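Local structure of tonb-dependent siderophore receptor (Acinetobacter baumannii, 5FP1) at residues Gly78-Asp83 / Ser91-Met96; Gly128-Val133 / Val495-Gly500; Asp298-Asn303 / Gly363-Ile368; Asn321-Asp326 / Ala499-Asn504; Gln448-Thr453 / Tyr459-Asn464. The protein probably serves the first step of iron uptake by binding iron-chelating siderophores at the outer membrane, and may bind ferric enterobactin with micromolar affinity. All coordinates share one frame; numbering follows the deposited sequence.

Contact 1 of 5, residues Gly78-Asp83 / Ser91-Met96; sequences GNPNGD and SSESSM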
# COMPACT_ATOMS: atom_id res chain seq x y z
N GLY A 78 -8.40 1.57 16.59
CA GLY A 78 -7.30 2.50 16.71
C GLY A 78 -6.43 2.65 15.49
O GLY A 78 -5.34 3.22 15.57
N ASN A 79 -6.87 2.13 14.34
CA ASN A 79 -6.15 2.37 13.11
C ASN A 79 -7.05 2.32 11.89
O ASN A 79 -7.96 1.50 11.85
CB ASN A 79 -5.00 1.38 12.96
CG ASN A 79 -5.48 -0.02 12.69
OD1 ASN A 79 -6.08 -0.67 13.55
ND2 ASN A 79 -5.14 -0.54 11.51
N PRO A 80 -6.80 3.20 10.91
CA PRO A 80 -7.74 3.35 9.80
C PRO A 80 -7.75 2.16 8.86
O PRO A 80 -6.82 1.34 8.86
CB PRO A 80 -7.26 4.62 9.09
CG PRO A 80 -5.80 4.69 9.41
CD PRO A 80 -5.69 4.16 10.82
N ASN A 81 -8.83 2.07 8.09
CA ASN A 81 -9.11 0.90 7.27
C ASN A 81 -8.74 1.11 5.80
O ASN A 81 -9.44 0.63 4.92
CB ASN A 81 -10.60 0.58 7.35
CG ASN A 81 -11.47 1.69 6.75
OD1 ASN A 81 -10.99 2.79 6.47
ND2 ASN A 81 -12.76 1.39 6.53
N GLY A 82 -7.66 1.86 5.53
CA GLY A 82 -7.26 2.14 4.15
C GLY A 82 -6.23 1.14 3.63
O GLY A 82 -6.15 0.01 4.11
N ASP A 83 -5.44 1.54 2.63
CA ASP A 83 -4.37 0.67 2.15
C ASP A 83 -3.38 0.43 3.30
O ASP A 83 -2.87 1.39 3.91
CB ASP A 83 -3.60 1.30 0.99
CG ASP A 83 -4.47 1.60 -0.21
OD1 ASP A 83 -5.47 0.89 -0.48
OD2 ASP A 83 -4.14 2.59 -0.90
N SER A 91 5.03 -3.56 7.95
CA SER A 91 4.07 -2.58 7.45
C SER A 91 4.74 -1.47 6.65
O SER A 91 5.75 -0.88 7.08
CB SER A 91 3.29 -1.94 8.61
OG SER A 91 2.59 -0.83 8.13
N SER A 92 4.16 -1.17 5.49
CA SER A 92 4.65 -0.05 4.70
C SER A 92 3.59 1.05 4.58
O SER A 92 3.72 1.98 3.79
CB SER A 92 5.10 -0.50 3.32
OG SER A 92 3.98 -0.81 2.52
N GLU A 93 2.58 0.96 5.44
CA GLU A 93 1.49 1.93 5.47
C GLU A 93 1.98 3.38 5.60
O GLU A 93 1.46 4.29 4.93
CB GLU A 93 0.53 1.58 6.62
CG GLU A 93 -0.76 2.42 6.59
CD GLU A 93 -1.70 2.15 7.76
OE1 GLU A 93 -1.44 1.18 8.55
OE2 GLU A 93 -2.71 2.91 7.86
N SER A 94 2.98 3.60 6.46
CA SER A 94 3.52 4.96 6.66
C SER A 94 4.62 5.34 5.65
O SER A 94 5.19 6.42 5.75
CB SER A 94 4.03 5.16 8.08
OG SER A 94 3.03 4.93 9.04
N SER A 95 4.90 4.45 4.70
CA SER A 95 5.98 4.56 3.69
C SER A 95 5.42 4.36 2.29
O SER A 95 5.96 3.60 1.47
CB SER A 95 7.12 3.57 3.99
OG SER A 95 7.62 3.83 5.30
N MET A 96 4.34 5.06 1.99
CA MET A 96 3.74 5.04 0.66
C MET A 96 3.98 6.39 -0.01
O MET A 96 3.72 7.46 0.58
CB MET A 96 2.25 4.74 0.75
CG MET A 96 1.95 3.51 1.58
SD MET A 96 0.22 3.05 1.56
CE MET A 96 -0.01 2.76 -0.18
O HOH W 1 -4.12 1.57 9.96
O HOH W 2 -4.71 2.82 6.06
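Glu-93 reaches over to Pro-80 and Asp-83 in a buried contact between two loops of the plug domain, the part that fills the barrel of a TonB-dependent receptor. It is largely water-mediated. With CG anti to the backbone N (chi1 -171°) and the chain extended beyond it, Glu-93 spans the gap and lets OE2 bond two ordered waters, roughly at a right angle to each other. Water 1 lies 2.9 Å from Glu-93 OE2 and takes the N-H of Asn-79 ND2, with Pro-80 O also within hydrogen-bonding distance and competing for its protons. Water 2 sits closer, 2.7 Å from Glu-93 OE2; Asp-83 O is a rival acceptor for its protons, and Gly-82 N gives it a weak bond.

Direct touches are few. The Glu-93 CG methylene lies 3.6 Å from Asp-83 O, and the Pro-80 ring comes up to the carboxylate, CG being 3.9 Å from Glu-93 OE2. Farther along, Met-96, in the conformer given, one of two, lays CE 4.0 Å from Asp-83 CB, the two side chains meeting at about a right angle.

The base of Glu-93 is held by an ST turn: Ser-91 OG accepts from Glu-93 N at 3.2 Å, beside a type I turn running from Ser-92 to Ser-95.

Each buried acid has an arginine partner outside the two segments, Arg-109 at Asp-83 OD2 and Arg-84 at Glu-93 OE1. With OE1 meeting Arg-84 while OE2 bonds the waters, the Glu-93 carboxylate would probably stay ionised inside the plug.

Contact 2 of 5, residues Gly128-Val133 / Val495-Gly500; sequences GGAGSV and VGLNAG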
# COMPACT_ATOMS: atom_id res chain seq x y z
N GLY A 128 14.40 6.68 1.32
CA GLY A 128 13.10 7.25 1.70
C GLY A 128 12.99 7.90 3.07
O GLY A 128 11.96 8.52 3.36
N GLY A 129 14.03 7.82 3.88
CA GLY A 129 13.97 8.32 5.24
C GLY A 129 13.25 7.39 6.22
O GLY A 129 13.34 6.16 6.11
N ALA A 130 12.54 7.97 7.17
CA ALA A 130 11.87 7.20 8.19
C ALA A 130 10.99 6.13 7.57
O ALA A 130 10.31 6.37 6.58
CB ALA A 130 11.05 8.09 9.09
N GLY A 131 11.01 4.94 8.17
CA GLY A 131 10.19 3.85 7.71
C GLY A 131 10.92 3.01 6.68
O GLY A 131 12.14 2.81 6.76
N SER A 132 10.19 2.52 5.69
CA SER A 132 10.77 1.62 4.70
C SER A 132 11.52 0.43 5.37
O SER A 132 12.64 0.08 4.98
CB SER A 132 11.69 2.38 3.74
OG SER A 132 10.88 3.20 2.88
N VAL A 133 10.88 -0.17 6.37
CA VAL A 133 11.48 -1.27 7.13
C VAL A 133 11.67 -2.53 6.27
O VAL A 133 12.77 -3.07 6.16
CB VAL A 133 10.63 -1.60 8.36
CG1 VAL A 133 11.14 -2.85 9.07
CG2 VAL A 133 10.61 -0.41 9.31
N VAL A 495 9.02 6.63 16.70
CA VAL A 495 7.67 6.64 17.26
C VAL A 495 6.95 7.89 16.72
O VAL A 495 7.56 8.93 16.52
CB VAL A 495 7.65 6.62 18.80
CG1 VAL A 495 8.13 7.94 19.35
CG2 VAL A 495 6.26 6.31 19.32
N GLY A 496 5.66 7.74 16.48
CA GLY A 496 4.81 8.81 15.91
C GLY A 496 4.84 8.91 14.39
O GLY A 496 4.31 9.85 13.82
N LEU A 497 5.49 7.96 13.73
CA LEU A 497 5.62 8.02 12.28
C LEU A 497 4.28 8.06 11.53
O LEU A 497 4.22 8.55 10.40
CB LEU A 497 6.46 6.83 11.78
CG LEU A 497 6.73 6.81 10.28
CD1 LEU A 497 7.52 8.06 9.86
CD2 LEU A 497 7.46 5.55 9.89
N ASN A 498 3.21 7.54 12.12
CA ASN A 498 1.92 7.55 11.42
C ASN A 498 1.31 8.96 11.31
O ASN A 498 0.28 9.16 10.66
CB ASN A 498 0.93 6.55 12.04
CG ASN A 498 0.53 6.88 13.48
OD1 ASN A 498 0.62 8.01 13.94
ND2 ASN A 498 0.02 5.87 14.18
N ALA A 499 1.93 9.91 12.01
CA ALA A 499 1.57 11.35 11.92
C ALA A 499 0.16 11.60 12.40
O ALA A 499 -0.49 12.57 11.99
CB ALA A 499 1.73 11.87 10.50
N GLY A 500 -0.30 10.71 13.27
CA GLY A 500 -1.56 10.93 13.95
C GLY A 500 -2.54 9.78 13.79
O GLY A 500 -3.19 9.37 14.75
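Leu-497 points its forked end at Ala-130 and Gly-131 and makes the whole of this small apolar contact. The two methyls divide the target. CD1 lies 3.6 Å from Ala-130 CB, methyl against methyl, while CD2 rests against bare backbone, 3.9 Å from Gly-131 CA. Because CG stands anti to the backbone N (chi1 -177°), the leucine is thrown clear of its own loop and both branches face the plug. Ala-130 turns its CB to meet it. Gly-131 has positive phi and no side chain, which lets CD2 come up to its CA and N; a CB there would point at the leucine and be tight against CD2.

Leu-497 starts from a compact base. Residues Gly-496 to Ala-499 form a type I beta turn, closed by Ala-499 N on Gly-496 O at 3.0 Å. An Asx turn overlaps its end, in which Asn-498 OD1 accepts from Gly-500 N at 2.9 Å, the donor lying 33° from the carbonyl plane. The Asn-498 amide nitrogen is bound by Asp-503 O and Thr-507 OG1, so both ends of that side chain are engaged.

On the plug side, Gly-128 ends helix 125-128 and the loop leads into strand 135-141. The leucine belongs to the long loop joining barrel strands 482-493 and 518-531, which folds inward onto the plug; Phe-467 of strand 459-476 and Pro-494 also pack against Ala-130.

Contact 3 of 5, residues Asp298-Asn303 / Gly363-Ile368; sequences DYVWTN and GGYNII. With C8E ((hydroxyethyloxy)tri(ethyloxy)octane), chain D.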
# COMPACT_ATOMS: atom_id res chain seq x y z
N ASP A 298 -13.36 10.25 6.59
CA ASP A 298 -14.51 10.38 7.49
C ASP A 298 -15.27 9.07 7.37
O ASP A 298 -15.78 8.76 6.29
CB ASP A 298 -15.37 11.58 7.04
CG ASP A 298 -16.51 11.88 7.98
OD1 ASP A 298 -16.63 11.28 9.06
OD2 ASP A 298 -17.33 12.75 7.64
N TYR A 299 -15.28 8.28 8.43
CA TYR A 299 -15.82 6.95 8.33
C TYR A 299 -16.42 6.38 9.60
O TYR A 299 -16.04 6.74 10.74
CB TYR A 299 -14.78 5.96 7.78
CG TYR A 299 -13.62 5.66 8.70
CD1 TYR A 299 -13.77 4.80 9.79
CD2 TYR A 299 -12.37 6.19 8.46
CE1 TYR A 299 -12.70 4.50 10.62
CE2 TYR A 299 -11.29 5.91 9.30
CZ TYR A 299 -11.46 5.06 10.37
OH TYR A 299 -10.38 4.81 11.20
N VAL A 300 -17.38 5.50 9.37
CA VAL A 300 -17.98 4.61 10.38
C VAL A 300 -18.14 3.25 9.73
O VAL A 300 -18.77 3.13 8.67
CB VAL A 300 -19.39 5.10 10.81
CG1 VAL A 300 -20.09 4.03 11.64
CG2 VAL A 300 -19.27 6.39 11.61
N TRP A 301 -17.54 2.22 10.31
CA TRP A 301 -17.68 0.87 9.76
C TRP A 301 -17.79 -0.16 10.88
O TRP A 301 -17.54 0.15 12.07
CB TRP A 301 -16.57 0.51 8.75
CG TRP A 301 -15.26 0.44 9.32
CD1 TRP A 301 -14.38 1.48 9.49
CD2 TRP A 301 -14.62 -0.72 9.89
NE1 TRP A 301 -13.25 1.04 10.14
CE2 TRP A 301 -13.37 -0.31 10.38
CE3 TRP A 301 -15.00 -2.06 10.04
CZ2 TRP A 301 -12.48 -1.20 11.01
CZ3 TRP A 301 -14.11 -2.94 10.65
CH2 TRP A 301 -12.88 -2.50 11.15
N THR A 302 -18.20 -1.36 10.50
CA THR A 302 -18.57 -2.38 11.46
C THR A 302 -17.54 -3.47 11.63
O THR A 302 -17.17 -4.15 10.66
CB THR A 302 -19.91 -3.05 11.07
OG1 THR A 302 -20.94 -2.06 11.07
CG2 THR A 302 -20.25 -4.15 12.04
N ASN A 303 -17.12 -3.66 12.87
CA ASN A 303 -16.38 -4.86 13.28
C ASN A 303 -17.43 -5.95 13.63
O ASN A 303 -18.28 -5.73 14.49
CB ASN A 303 -15.48 -4.49 14.47
CG ASN A 303 -14.83 -5.69 15.18
OD1 ASN A 303 -15.27 -6.85 15.09
ND2 ASN A 303 -13.81 -5.39 15.96
N GLY A 363 -10.58 13.30 14.96
CA GLY A 363 -11.71 13.07 15.86
C GLY A 363 -12.35 11.72 15.53
O GLY A 363 -11.81 10.91 14.73
N GLY A 364 -13.52 11.51 16.10
CA GLY A 364 -14.29 10.31 15.83
C GLY A 364 -15.71 10.58 16.23
O GLY A 364 -16.07 11.74 16.55
N TYR A 365 -16.52 9.54 16.26
CA TYR A 365 -17.96 9.70 16.54
C TYR A 365 -18.34 9.14 17.87
O TYR A 365 -17.89 8.04 18.26
CB TYR A 365 -18.83 9.11 15.42
CG TYR A 365 -18.76 9.90 14.14
CD1 TYR A 365 -19.51 11.07 13.97
CD2 TYR A 365 -17.92 9.51 13.11
CE1 TYR A 365 -19.43 11.81 12.80
CE2 TYR A 365 -17.85 10.24 11.94
CZ TYR A 365 -18.59 11.39 11.80
OH TYR A 365 -18.45 12.11 10.63
N ASN A 366 -19.12 9.93 18.62
CA ASN A 366 -19.91 9.39 19.72
C ASN A 366 -21.25 8.90 19.17
O ASN A 366 -21.78 9.48 18.21
CB ASN A 366 -20.17 10.44 20.79
CG ASN A 366 -18.95 10.74 21.64
OD1 ASN A 366 -18.10 9.89 21.86
ND2 ASN A 366 -18.89 11.95 22.15
N ILE A 367 -21.77 7.85 19.79
CA ILE A 367 -23.10 7.34 19.51
C ILE A 367 -23.98 7.67 20.72
O ILE A 367 -23.59 7.43 21.85
CB ILE A 367 -23.06 5.81 19.35
CG1 ILE A 367 -21.78 5.38 18.62
CG2 ILE A 367 -24.29 5.36 18.60
CD1 ILE A 367 -21.29 3.99 19.02
N ILE A 368 -25.15 8.25 20.46
CA ILE A 368 -26.03 8.74 21.53
C ILE A 368 -27.41 8.13 21.32
O ILE A 368 -27.97 8.24 20.24
CB ILE A 368 -26.11 10.27 21.52
CG1 ILE A 368 -24.70 10.88 21.56
CG2 ILE A 368 -26.95 10.77 22.71
CD1 ILE A 368 -24.65 12.37 21.50
C1 C8E D . -11.12 16.90 11.24
C2 C8E D . -11.24 16.27 12.60
C3 C8E D . -12.33 16.99 13.38
C4 C8E D . -13.28 16.02 14.04
C5 C8E D . -13.95 16.61 15.27
C6 C8E D . -14.70 17.90 14.98
C7 C8E D . -15.36 18.38 16.26
C8 C8E D . -16.79 18.86 16.03
O9 C8E D . -17.32 19.28 17.29
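Tyr-365 leans over from strand 346-368 to bond Asp-298 of strand 284-304. Both strands belong to the transmembrane beta-barrel, and strand 315-341 runs between them, so the tyrosine bridges two strands that are not neighbours in the barrel. Their short segments run in roughly the same direction, 50° apart and 8.0 Å at closest approach.

In the first shell, Tyr-365 OH donates to Asp-298 OD1 over a short 2.5 Å. The carboxylate and the phenol ring are nearly coplanar, 15° apart, and OD1 sits at the ring edge in its plane, accepting the hydrogen bond on its syn lone pair, the side of the other oxygen. Beside this polar end Val-300 supplies an apolar one, its CG2 lying 3.7 Å from Tyr-365 CD2.

Torsion helps bring these groups together: Asp-298 has CG anti to the backbone N (chi1 -174°), which swings its carboxylate nearer the other strand.

Farther out, Ile-324 of the intervening strand packs against both Asp-298 and Tyr-365, and Ser-322 OG bonds Tyr-365 N. Leu-406 of strand 405-428 touches Val-300 and the tyrosine. Tyr-299 and Trp-301 turn the other way, toward plug residues Pro-80 and Asn-81. A detergent molecule touches the start of segment 363-368 at Gly-363, its C4 being 3.8 Å from Gly-363 CA.

Contact 4 of 5, residues Asn321-Asp326 / Ala499-Asn504; sequences NSAITD and AGWGDN. With C8E ((hydroxyethyloxy)tri(ethyloxy)octane), chain D.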
# COMPACT_ATOMS: atom_id res chain seq x y z
N ASN A 321 -16.55 1.30 14.59
CA ASN A 321 -15.23 1.89 14.44
C ASN A 321 -15.40 3.16 13.61
O ASN A 321 -16.19 3.19 12.66
CB ASN A 321 -14.26 0.96 13.72
CG ASN A 321 -13.85 -0.26 14.58
OD1 ASN A 321 -13.69 -0.16 15.78
ND2 ASN A 321 -13.68 -1.36 13.96
N SER A 322 -14.71 4.22 14.00
CA SER A 322 -14.85 5.49 13.33
C SER A 322 -13.59 6.32 13.46
O SER A 322 -12.75 6.09 14.35
CB SER A 322 -16.02 6.29 13.88
OG SER A 322 -15.69 6.88 15.13
N ALA A 323 -13.47 7.28 12.54
CA ALA A 323 -12.49 8.36 12.64
C ALA A 323 -12.89 9.50 11.70
O ALA A 323 -13.59 9.29 10.71
CB ALA A 323 -11.09 7.88 12.28
N ILE A 324 -12.41 10.70 12.02
CA ILE A 324 -12.55 11.86 11.17
C ILE A 324 -11.20 12.52 11.16
O ILE A 324 -10.73 12.98 12.21
CB ILE A 324 -13.56 12.88 11.73
CG1 ILE A 324 -14.89 12.22 12.12
CG2 ILE A 324 -13.78 14.01 10.71
CD1 ILE A 324 -15.76 13.10 13.02
N THR A 325 -10.53 12.53 10.02
CA THR A 325 -9.20 13.10 9.94
C THR A 325 -9.14 14.16 8.85
O THR A 325 -9.77 14.03 7.78
CB THR A 325 -8.09 12.06 9.71
OG1 THR A 325 -8.29 11.34 8.47
CG2 THR A 325 -8.02 11.09 10.88
N ASP A 326 -8.28 15.14 9.09
CA ASP A 326 -8.05 16.21 8.12
C ASP A 326 -6.58 16.57 8.20
O ASP A 326 -6.10 17.07 9.22
CB ASP A 326 -8.92 17.42 8.43
CG ASP A 326 -8.82 18.52 7.36
OD1 ASP A 326 -7.83 18.59 6.64
OD2 ASP A 326 -9.74 19.33 7.28
N ALA A 499 1.93 9.91 12.01
CA ALA A 499 1.57 11.35 11.92
C ALA A 499 0.16 11.60 12.40
O ALA A 499 -0.49 12.57 11.99
CB ALA A 499 1.73 11.87 10.50
N GLY A 500 -0.30 10.71 13.27
CA GLY A 500 -1.56 10.93 13.95
C GLY A 500 -2.54 9.78 13.79
O GLY A 500 -3.19 9.37 14.75
N TRP A 501 -2.69 9.26 12.58
CA TRP A 501 -3.70 8.22 12.38
C TRP A 501 -3.22 7.29 11.27
O TRP A 501 -3.03 7.70 10.13
CB TRP A 501 -5.05 8.86 12.06
CG TRP A 501 -6.23 7.95 12.34
CD1 TRP A 501 -7.13 7.46 11.44
CD2 TRP A 501 -6.57 7.39 13.60
NE1 TRP A 501 -8.02 6.61 12.07
CE2 TRP A 501 -7.69 6.55 13.40
CE3 TRP A 501 -6.03 7.50 14.89
CZ2 TRP A 501 -8.31 5.87 14.44
CZ3 TRP A 501 -6.65 6.82 15.93
CH2 TRP A 501 -7.77 6.02 15.70
N GLY A 502 -2.98 6.05 11.63
CA GLY A 502 -2.38 5.09 10.73
C GLY A 502 -2.04 3.85 11.54
O GLY A 502 -2.74 3.51 12.51
N ASP A 503 -0.95 3.22 11.17
CA ASP A 503 -0.56 1.94 11.77
C ASP A 503 -0.47 2.13 13.29
O ASP A 503 0.31 2.97 13.75
CB ASP A 503 0.78 1.50 11.17
CG ASP A 503 1.17 0.06 11.60
OD1 ASP A 503 1.02 -0.23 12.79
OD2 ASP A 503 1.53 -0.77 10.74
N ASN A 504 -1.27 1.40 14.06
CA ASN A 504 -1.33 1.61 15.49
C ASN A 504 -0.03 1.22 16.22
O ASN A 504 0.19 1.68 17.34
CB ASN A 504 -2.53 0.88 16.12
CG ASN A 504 -2.63 -0.57 15.67
OD1 ASN A 504 -2.86 -0.87 14.49
ND2 ASN A 504 -2.44 -1.48 16.61
C1 C8E D . -11.12 16.90 11.24
C2 C8E D . -11.24 16.27 12.60
C3 C8E D . -12.33 16.99 13.38
C4 C8E D . -13.28 16.02 14.04
C5 C8E D . -13.95 16.61 15.27
C6 C8E D . -14.70 17.90 14.98
C7 C8E D . -15.36 18.38 16.26
C8 C8E D . -16.79 18.86 16.03
O9 C8E D . -17.32 19.28 17.29
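Ala-323 CB presses unusually close to the indole of Trp-501, 3.3 Å from NE1, so a methyl meets the nitrogen corner of the ring system. The approach is oblique, and the same methyl is 3.8 Å from Trp-501 CE2. Trp-501 NE1 is not left to the methyl alone: it hydrogen-bonds Tyr-299 OH, from the strand next to Ala-323, which would help set the rotation of the indole.

Thr-325, two residues on and on the same face of the strand, packs on the neighbouring carbon of the pyrrole ring and on the stem of the side chain. Its CG2 lies 3.8 Å from Trp-501 CD1 and 3.9 Å from Trp-501 CB, the side chains crossing at about a right angle. The methyl gets there because OG1 occupies the position between the backbone N and the carbonyl carbon (chi1 60°), which leaves CG2 anti to the carbonyl carbon.

Segment 321-326 belongs to barrel strand 315-341, whereas 499-504 is part of the long loop after strand 482-493 that dips into the barrel of this TonB-dependent receptor. Trp-501 carries the loop's side of the contact across to the inner wall, touching Phe-412 there and Pro-80 of the plug, and makes a cation-pi contact with Lys-362.

The strand's other face looks outward. There Ile-324 CG2 lies 3.9 Å from C2 of a bound detergent, and Asp-326 CB is 3.6 Å from its C1.

Contact 5 of 5, residues Gln448-Thr453 / Tyr459-Asn464; sequences QNFLAT and YTAKNN. With C8E ((hydroxyethyloxy)tri(ethyloxy)octane), chain G.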
# COMPACT_ATOMS: atom_id res chain seq x y z
N GLN A 448 2.05 15.59 19.35
CA GLN A 448 0.64 15.34 19.35
C GLN A 448 0.01 15.92 20.60
O GLN A 448 0.45 15.62 21.69
CB GLN A 448 0.36 13.84 19.27
CG GLN A 448 0.22 13.41 17.84
CD GLN A 448 -0.20 11.98 17.62
OE1 GLN A 448 0.39 11.33 16.79
NE2 GLN A 448 -1.23 11.51 18.28
N ASN A 449 -1.00 16.76 20.41
CA ASN A 449 -1.74 17.40 21.51
C ASN A 449 -3.08 16.68 21.75
O ASN A 449 -3.97 16.74 20.90
CB ASN A 449 -1.99 18.87 21.16
CG ASN A 449 -0.69 19.64 20.96
OD1 ASN A 449 0.16 19.68 21.84
ND2 ASN A 449 -0.51 20.21 19.78
N PHE A 450 -3.20 16.00 22.88
CA PHE A 450 -4.38 15.22 23.19
C PHE A 450 -5.34 16.01 24.08
O PHE A 450 -4.92 16.52 25.13
CB PHE A 450 -4.01 13.96 23.93
CG PHE A 450 -3.16 13.01 23.13
CD1 PHE A 450 -3.75 12.09 22.28
CD2 PHE A 450 -1.78 13.06 23.21
CE1 PHE A 450 -2.97 11.21 21.53
CE2 PHE A 450 -0.99 12.20 22.46
CZ PHE A 450 -1.58 11.26 21.62
N LEU A 451 -6.60 16.09 23.67
CA LEU A 451 -7.64 16.66 24.54
C LEU A 451 -7.89 15.76 25.72
O LEU A 451 -7.62 14.55 25.66
CB LEU A 451 -8.94 16.87 23.76
CG LEU A 451 -8.87 17.83 22.57
CD1 LEU A 451 -10.17 17.79 21.79
CD2 LEU A 451 -8.55 19.27 22.99
N ALA A 452 -8.38 16.35 26.81
CA ALA A 452 -8.79 15.58 27.98
C ALA A 452 -9.85 14.57 27.61
O ALA A 452 -10.69 14.82 26.74
CB ALA A 452 -9.35 16.50 29.09
N THR A 453 -9.80 13.43 28.27
CA THR A 453 -10.81 12.39 28.16
C THR A 453 -11.43 12.18 29.53
O THR A 453 -11.06 12.85 30.49
CB THR A 453 -10.19 11.07 27.70
OG1 THR A 453 -9.31 10.55 28.72
CG2 THR A 453 -9.39 11.26 26.41
N TYR A 459 -2.79 16.37 27.44
CA TYR A 459 -1.35 16.35 27.48
C TYR A 459 -0.78 16.40 26.07
O TYR A 459 -1.52 16.22 25.09
CB TYR A 459 -0.86 15.10 28.23
CG TYR A 459 -0.82 13.83 27.41
CD1 TYR A 459 -1.97 13.09 27.18
CD2 TYR A 459 0.38 13.33 26.92
CE1 TYR A 459 -1.95 11.92 26.44
CE2 TYR A 459 0.42 12.16 26.19
CZ TYR A 459 -0.74 11.45 25.97
OH TYR A 459 -0.68 10.28 25.27
N THR A 460 0.50 16.75 25.97
CA THR A 460 1.22 16.78 24.73
C THR A 460 2.33 15.73 24.76
O THR A 460 3.13 15.67 25.70
CB THR A 460 1.81 18.18 24.47
OG1 THR A 460 0.74 19.13 24.28
CG2 THR A 460 2.75 18.18 23.27
N ALA A 461 2.39 14.90 23.71
CA ALA A 461 3.49 13.97 23.53
C ALA A 461 4.38 14.46 22.41
O ALA A 461 3.89 14.93 21.37
CB ALA A 461 2.96 12.57 23.21
N LYS A 462 5.68 14.37 22.60
CA LYS A 462 6.59 14.83 21.55
C LYS A 462 7.80 13.91 21.44
O LYS A 462 8.41 13.54 22.43
CB LYS A 462 7.06 16.26 21.83
CG LYS A 462 7.98 16.80 20.76
CD LYS A 462 8.05 18.31 20.76
CE LYS A 462 8.82 18.83 21.95
NZ LYS A 462 9.15 20.28 21.74
N ASN A 463 8.14 13.54 20.22
CA ASN A 463 9.37 12.79 19.97
C ASN A 463 10.27 13.62 19.08
O ASN A 463 9.81 14.22 18.11
CB ASN A 463 9.05 11.49 19.25
CG ASN A 463 10.28 10.68 18.94
OD1 ASN A 463 10.84 10.77 17.86
ND2 ASN A 463 10.76 9.94 19.93
N ASN A 464 11.54 13.62 19.40
CA ASN A 464 12.57 14.14 18.53
C ASN A 464 13.57 13.02 18.34
O ASN A 464 14.06 12.45 19.32
CB ASN A 464 13.30 15.33 19.17
CG ASN A 464 12.45 16.59 19.16
OD1 ASN A 464 12.39 17.32 18.18
ND2 ASN A 464 11.73 16.80 20.23
C1 C8E G . -9.17 17.92 16.63
C2 C8E G . -8.34 19.07 17.17
C3 C8E G . -7.90 18.80 18.60
C4 C8E G . -7.11 19.95 19.22
C5 C8E G . -5.98 19.45 20.13
C6 C8E G . -5.67 20.44 21.26
C7 C8E G . -4.76 21.59 20.84
C8 C8E G . -4.33 22.40 22.06
O9 C8E G . -2.92 22.62 22.06
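Gln-448 and Phe-450 pair with Ala-461 and Tyr-459 through four backbone hydrogen bonds, two to each antiparallel hydrogen-bonded pair. Gln-448 N to Ala-461 O measures 2.8 Å; the bond from Tyr-459 N to Phe-450 O is the longest of the four, at 3.1 Å. Between the two pairs, Asn-449 and Thr-460 form the non-hydrogen-bonded pair, and Thr-460 CA approaches Gln-448 O at 3.3 Å in a CA-H...O contact.

One polar side-chain bond is added. Thr-460 OG1 donates to Asn-449 OD1 at 2.6 Å, lying in the plane of the amide carbonyl, while the two side chains run alongside each other. Asp-413 OD1 accepts from Asn-449 ND2, so both ends of the amide are held.

On the opposite face of the sheet the contact is aromatic. The rings of Phe-450 and Tyr-459 form an offset, near-parallel pair with little ring overlap, planes 14° apart and centroids 4.6 Å apart. Phe-450 CD2 sits over the rim of the tyrosine face, 3.4 Å from Tyr-459 CZ, and the phenol oxygen lies over the Phe-450 ring. Ala-461 CB meets the edge of that ring, and Phe-412 adds another aromatic neighbour.

A detergent lies against the Asn-449 side, its C7 3.9 Å from Asn-449 CB and its C6 3.6 Å from Leu-451 CD2, which marks that side as outward. This is the end of the beta hairpin formed by strands 433-450 and 459-476, a two-strand unit of the antiparallel outer-membrane barrel.

Overall arrangement
From the N terminus, contact 1 closes a short loop wholly within the plug. Contact 2 then opens in the plug at 128-133 and closes at 495-500, spanning 361 residues and much of the barrel; contacts 3 and 5 nest inside that span. Contacts 3 and 4 cross, since 321-326 lies between the two segments of contact 3 while 499-504 lies beyond them. Contact 5, a local hairpin, is also nested within contact 4. Contacts 2 and 4 end on one loop, sharing Ala-499 and Gly-500, so that loop ties plug to barrel wall. Contact 1 joins this network directly: Ser-95 OG meets Ser-132 N, and Ser-91 OG meets Asp-503 OD2.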